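Local coordinates for outer surface protein (Bacillus cereus ATCC 14579, PDB 1X7F) that is uncharacterised but probably acts as a 6-phospho-N-acetylmuramidase, cleaving the disaccharide MurNAc-6-phosphate–GlcNAc during recycling of the bacterial cell wall, at residues A287-I299 with D373-E385. Sequence-based numbering, arbitrary orientation.
Sequences ATLQELHVRRGDI and DYVGAWTQFTCVE
Where His-293 meets Phe-381, a methylene rather than a second ring lies over one face of the phenyl group: His-293 CB stands 3.7 Å from the centroid of the Phe-381 ring and 21° off its normal. Phe-381 holds CG between its own backbone N and carbonyl carbon (chi1 64°), which folds the ring back across the neighbouring strand, and the imidazole slides past with hardly any overlap. The imidazole is pinned at both nitrogens. His-293 NE2 gives a nearly straight bond, in the ring plane, to Thr-288 O at 2.8 Å, while ND1 is hydrogen-bonded to Ser-306 OG; Glu-291 CB lies against one ring face. His-293 and Phe-381 also exchange backbone bonds as an antiparallel hydrogen-bonded pair, joining the short edge strand 293-294 to the C-terminal strand 380-384 in the mixed sheet of the C-terminal domain, separate from the parallel-stranded domain that precedes it. On the other sheet face Val-294 and Gln-380 run side by side, with Leu-292 CD1 against Gln-380 CB.

Beyond the strands, Arg-295 N and O bond to Thr-379 O and Trp-378 N, so the pairing continues to the type II turn 376-379. The Arg-295 side chain, extended with CG anti to the backbone N (chi1 -170°), passes Val-375 CG1, and Arg-295 NH2 reaches Val-375 O at 2.8 Å, in the carbonyl plane but tilted from the guanidinium plane. Trp-378 turns one indole face to the backbone of Gly-297, whose CA sits 3.5 Å from the centroid of the five-membered ring. Toward Cys-383 the partner is the end of helix 282-289 and the loop after it, and water bridges the backbones: one molecule accepts from Cys-383 N and reaches Thr-288 O and Glu-291 O, and another bridges Leu-289 O to Cys-383 O, whereas Thr-288 CG2 packs on Cys-383 CB at 3.7 Å.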
loop_
_atom_site.group_PDB
_atom_site.type_symbol
_atom_site.label_atom_id
_atom_site.label_comp_id
_atom_site.label_asym_id
_atom_site.label_seq_id
_atom_site.Cartn_x
_atom_site.Cartn_y
_atom_site.Cartn_z
ATOM N N ALA A 287 -8.307 -5.269 25.815
ATOM C CA ALA A 287 -7.127 -6.092 25.513
ATOM C C ALA A 287 -6.860 -6.124 24.011
ATOM O O ALA A 287 -5.726 -6.099 23.577
ATOM C CB ALA A 287 -7.310 -7.521 26.038
ATOM N N THR A 288 -7.921 -6.186 23.224
ATOM C CA THR A 288 -7.810 -6.247 21.770
ATOM C C THR A 288 -7.393 -4.907 21.154
ATOM O O THR A 288 -6.463 -4.861 20.346
ATOM C CB THR A 288 -9.160 -6.719 21.181
ATOM O OG1 THR A 288 -9.457 -8.037 21.686
ATOM C CG2 THR A 288 -9.069 -6.876 19.644
ATOM N N LEU A 289 -8.078 -3.832 21.554
ATOM C CA LEU A 289 -8.010 -2.536 20.858
ATOM C C LEU A 289 -7.000 -1.547 21.418
ATOM O O LEU A 289 -6.485 -0.703 20.685
ATOM C CB LEU A 289 -9.377 -1.848 20.856
ATOM C CG LEU A 289 -10.579 -2.502 20.193
ATOM C CD1 LEU A 289 -11.826 -1.644 20.453
ATOM C CD2 LEU A 289 -10.342 -2.684 18.711
ATOM N N GLN A 290 -6.740 -1.638 22.716
ATOM C CA GLN A 290 -5.948 -0.629 23.406
ATOM C C GLN A 290 -4.468 -0.984 23.405
ATOM O O GLN A 290 -3.631 -0.175 23.774
ATOM C CB GLN A 290 -6.466 -0.417 24.843
ATOM C CG GLN A 290 -6.122 0.931 25.398
ATOM C CD GLN A 290 -6.760 1.208 26.747
ATOM O OE1 GLN A 290 -6.089 1.127 27.778
ATOM N NE2 GLN A 290 -8.057 1.532 26.745
ATOM N N GLU A 291 -4.153 -2.194 22.981
ATOM C CA GLU A 291 -2.789 -2.691 23.043
ATOM C C GLU A 291 -2.102 -2.644 21.695
ATOM O O GLU A 291 -2.700 -2.973 20.671
ATOM C CB GLU A 291 -2.769 -4.149 23.551
ATOM C CG GLU A 291 -3.508 -4.386 24.865
ATOM C CD GLU A 291 -2.934 -3.584 26.016
ATOM O OE1 GLU A 291 -1.687 -3.518 26.113
ATOM O OE2 GLU A 291 -3.725 -3.016 26.814
ATOM N N LEU A 292 -0.839 -2.242 21.714
ATOM C CA LEU A 292 0.072 -2.513 20.623
ATOM C C LEU A 292 0.575 -3.946 20.802
ATOM O O LEU A 292 1.379 -4.233 21.700
ATOM C CB LEU A 292 1.225 -1.502 20.633
ATOM C CG LEU A 292 2.364 -1.645 19.617
ATOM C CD1 LEU A 292 1.849 -1.914 18.193
ATOM C CD2 LEU A 292 3.265 -0.403 19.651
ATOM N N HIS A 293 0.073 -4.847 19.960
ATOM C CA HIS A 293 0.415 -6.253 20.036
ATOM C C HIS A 293 1.750 -6.540 19.370
ATOM O O HIS A 293 2.127 -5.871 18.408
ATOM C CB HIS A 293 -0.690 -7.101 19.410
ATOM C CG HIS A 293 -2.020 -6.903 20.056
ATOM N ND1 HIS A 293 -2.315 -7.405 21.308
ATOM C CD2 HIS A 293 -3.118 -6.219 19.649
ATOM C CE1 HIS A 293 -3.549 -7.051 21.635
ATOM N NE2 HIS A 293 -4.056 -6.331 20.647
ATOM N N VAL A 294 2.473 -7.513 19.917
ATOM C CA VAL A 294 3.726 -7.971 19.333
ATOM C C VAL A 294 3.606 -9.483 19.253
ATOM O O VAL A 294 3.237 -10.118 20.240
ATOM C CB VAL A 294 4.971 -7.577 20.187
ATOM C CG1 VAL A 294 6.260 -8.174 19.588
ATOM C CG2 VAL A 294 5.100 -6.071 20.301
ATOM N N ARG A 295 3.862 -10.052 18.074
ATOM C CA ARG A 295 3.992 -11.503 17.951
ATOM C C ARG A 295 5.301 -11.911 18.602
ATOM O O ARG A 295 6.374 -11.493 18.154
ATOM C CB ARG A 295 3.979 -11.948 16.485
ATOM C CG ARG A 295 3.875 -13.468 16.317
ATOM C CD ARG A 295 3.759 -13.964 14.868
ATOM N NE ARG A 295 3.483 -15.407 14.824
ATOM C CZ ARG A 295 3.499 -16.150 13.720
ATOM N NH1 ARG A 295 3.235 -17.447 13.793
ATOM N NH2 ARG A 295 3.778 -15.603 12.542
ATOM N N ARG A 296 5.224 -12.708 19.667
ATOM C CA ARG A 296 6.456 -13.184 20.302
ATOM C C ARG A 296 7.312 -13.950 19.288
ATOM O O ARG A 296 6.808 -14.833 18.563
ATOM C CB ARG A 296 6.196 -14.014 21.569
ATOM C CG ARG A 296 7.406 -13.993 22.529
ATOM C CD ARG A 296 7.178 -14.677 23.868
ATOM N NE ARG A 296 7.130 -16.141 23.756
ATOM C CZ ARG A 296 6.630 -16.959 24.678
ATOM N NH1 ARG A 296 6.098 -16.481 25.796
ATOM N NH2 ARG A 296 6.660 -18.266 24.481
ATOM N N GLY A 297 8.590 -13.596 19.252
ATOM C CA GLY A 297 9.538 -14.088 18.266
ATOM C C GLY A 297 9.725 -15.584 18.087
ATOM O O GLY A 297 10.059 -16.021 16.981
ATOM N N ASP A 298 9.537 -16.369 19.148
ATOM C CA ASP A 298 9.533 -17.829 19.011
ATOM C C ASP A 298 8.136 -18.308 18.599
ATOM O O ASP A 298 7.289 -18.674 19.429
ATOM C CB ASP A 298 10.051 -18.521 20.279
ATOM C CG ASP A 298 9.215 -18.210 21.520
ATOM O OD1 ASP A 298 8.457 -17.219 21.520
ATOM O OD2 ASP A 298 9.257 -18.916 22.543
ATOM N N ILE A 299 7.914 -18.287 17.291
ATOM C CA ILE A 299 6.591 -18.449 16.718
ATOM C C ILE A 299 6.039 -19.878 16.756
ATOM O O ILE A 299 6.772 -20.848 16.919
ATOM C CB ILE A 299 6.591 -17.923 15.259
ATOM C CG1 ILE A 299 7.497 -18.785 14.369
ATOM C CG2 ILE A 299 6.973 -16.408 15.210
ATOM C CD1 ILE A 299 7.396 -18.477 12.868
ATOM N N ASP A 373 -0.116 -13.104 7.398
ATOM C CA ASP A 373 1.185 -13.595 6.977
ATOM C C ASP A 373 2.299 -12.550 7.136
ATOM O O ASP A 373 3.478 -12.896 7.130
ATOM C CB ASP A 373 1.125 -14.053 5.512
ATOM C CG ASP A 373 0.190 -15.251 5.292
ATOM O OD1 ASP A 373 -0.260 -15.898 6.272
ATOM O OD2 ASP A 373 -0.149 -15.611 4.145
ATOM N N TYR A 374 1.924 -11.279 7.256
ATOM C CA TYR A 374 2.889 -10.205 7.488
ATOM C C TYR A 374 3.182 -9.950 8.974
ATOM O O TYR A 374 4.064 -9.151 9.307
ATOM C CB TYR A 374 2.472 -8.926 6.728
ATOM C CG TYR A 374 2.398 -9.216 5.256
ATOM C CD1 TYR A 374 1.202 -9.643 4.677
ATOM C CD2 TYR A 374 3.539 -9.164 4.460
ATOM C CE1 TYR A 374 1.135 -9.971 3.333
ATOM C CE2 TYR A 374 3.479 -9.489 3.108
ATOM C CZ TYR A 374 2.269 -9.894 2.561
ATOM O OH TYR A 374 2.180 -10.221 1.242
ATOM N N VAL A 375 2.453 -10.636 9.859
ATOM C CA VAL A 375 2.792 -10.637 11.278
ATOM C C VAL A 375 3.827 -11.731 11.518
ATOM O O VAL A 375 3.488 -12.866 11.838
ATOM C CB VAL A 375 1.557 -10.828 12.221
ATOM C CG1 VAL A 375 1.978 -10.635 13.680
ATOM C CG2 VAL A 375 0.437 -9.857 11.875
ATOM N N GLY A 376 5.096 -11.388 11.340
ATOM C CA GLY A 376 6.163 -12.340 11.612
ATOM C C GLY A 376 6.685 -12.260 13.036
ATOM O O GLY A 376 6.088 -11.607 13.910
ATOM N N ALA A 377 7.807 -12.936 13.256
ATOM C CA ALA A 377 8.512 -12.918 14.521
ATOM C C ALA A 377 8.821 -11.476 14.947
ATOM O O ALA A 377 9.529 -10.766 14.243
ATOM C CB ALA A 377 9.795 -13.741 14.401
ATOM N N TRP A 378 8.257 -11.056 16.083
ATOM C CA TRP A 378 8.523 -9.731 16.701
ATOM C C TRP A 378 7.783 -8.525 16.074
ATOM O O TRP A 378 8.032 -7.375 16.442
ATOM C CB TRP A 378 10.031 -9.436 16.782
ATOM C CG TRP A 378 10.829 -10.418 17.609
ATOM C CD1 TRP A 378 11.945 -11.112 17.210
ATOM C CD2 TRP A 378 10.595 -10.795 18.976
ATOM N NE1 TRP A 378 12.413 -11.893 18.238
ATOM C CE2 TRP A 378 11.610 -11.718 19.336
ATOM C CE3 TRP A 378 9.633 -10.443 19.942
ATOM C CZ2 TRP A 378 11.683 -12.302 20.613
ATOM C CZ3 TRP A 378 9.702 -11.029 21.216
ATOM C CH2 TRP A 378 10.726 -11.947 21.534
ATOM N N THR A 379 6.894 -8.795 15.132
ATOM C CA THR A 379 6.119 -7.767 14.450
ATOM C C THR A 379 5.102 -7.134 15.406
ATOM O O THR A 379 4.360 -7.826 16.100
ATOM C CB THR A 379 5.385 -8.396 13.228
ATOM O OG1 THR A 379 6.352 -8.856 12.285
ATOM C CG2 THR A 379 4.584 -7.347 12.433
ATOM N N GLN A 380 5.082 -5.814 15.427
ATOM C CA GLN A 380 4.025 -5.071 16.089
ATOM C C GLN A 380 2.853 -4.931 15.147
ATOM O O GLN A 380 3.042 -4.742 13.949
ATOM C CB GLN A 380 4.524 -3.683 16.462
ATOM C CG GLN A 380 5.773 -3.709 17.278
ATOM C CD GLN A 380 6.363 -2.331 17.468
ATOM O OE1 GLN A 380 6.235 -1.458 16.603
ATOM N NE2 GLN A 380 7.019 -2.134 18.596
ATOM N N PHE A 381 1.645 -5.021 15.694
ATOM C CA PHE A 381 0.429 -4.751 14.938
ATOM C C PHE A 381 -0.626 -4.255 15.917
ATOM O O PHE A 381 -0.484 -4.451 17.123
ATOM C CB PHE A 381 -0.037 -6.003 14.165
ATOM C CG PHE A 381 -0.429 -7.147 15.044
ATOM C CD1 PHE A 381 -1.764 -7.363 15.368
ATOM C CD2 PHE A 381 0.538 -7.984 15.587
ATOM C CE1 PHE A 381 -2.134 -8.408 16.220
ATOM C CE2 PHE A 381 0.187 -9.027 16.438
ATOM C CZ PHE A 381 -1.156 -9.245 16.750
ATOM N N THR A 382 -1.656 -3.579 15.412
ATOM C CA THR A 382 -2.848 -3.319 16.205
ATOM C C THR A 382 -4.061 -4.037 15.614
ATOM O O THR A 382 -4.032 -4.550 14.490
ATOM C CB THR A 382 -3.174 -1.814 16.305
ATOM O OG1 THR A 382 -3.329 -1.284 14.990
ATOM C CG2 THR A 382 -2.025 -1.002 16.937
ATOM N N CYS A 383 -5.134 -4.047 16.392
ATOM C CA CYS A 383 -6.434 -4.477 15.928
ATOM C C CYS A 383 -7.300 -3.257 16.022
ATOM O O CYS A 383 -7.267 -2.546 17.032
ATOM C CB CYS A 383 -6.997 -5.603 16.810
ATOM S SG CYS A 383 -6.143 -7.179 16.633
ATOM N N VAL A 384 -8.047 -2.994 14.954
ATOM C CA VAL A 384 -8.950 -1.857 14.904
ATOM C C VAL A 384 -10.348 -2.291 14.488
ATOM O O VAL A 384 -10.511 -3.298 13.813
ATOM C CB VAL A 384 -8.434 -0.720 13.939
ATOM C CG1 VAL A 384 -7.183 -0.073 14.507
ATOM C CG2 VAL A 384 -8.192 -1.249 12.492
ATOM N N GLU A 385 -11.349 -1.516 14.895
ATOM C CA GLU A 385 -12.720 -1.725 14.443
ATOM C C GLU A 385 -12.995 -0.986 13.126
ATOM O O GLU A 385 -12.203 -0.167 12.659
ATOM C CB GLU A 385 -13.720 -1.274 15.512
ATOM C CG GLU A 385 -13.838 -2.214 16.699
ATOM C CD GLU A 385 -14.928 -1.774 17.662
ATOM O OE1 GLU A 385 -15.956 -2.473 17.755
ATOM O OE2 GLU A 385 -14.771 -0.712 18.307
ATOM O OXT GLU A 385 -14.041 -1.174 12.494
HETATM O O HOH W 1 -4.732 -3.239 19.016
HETATM O O HOH W 2 -6.946 -0.224 18.098
#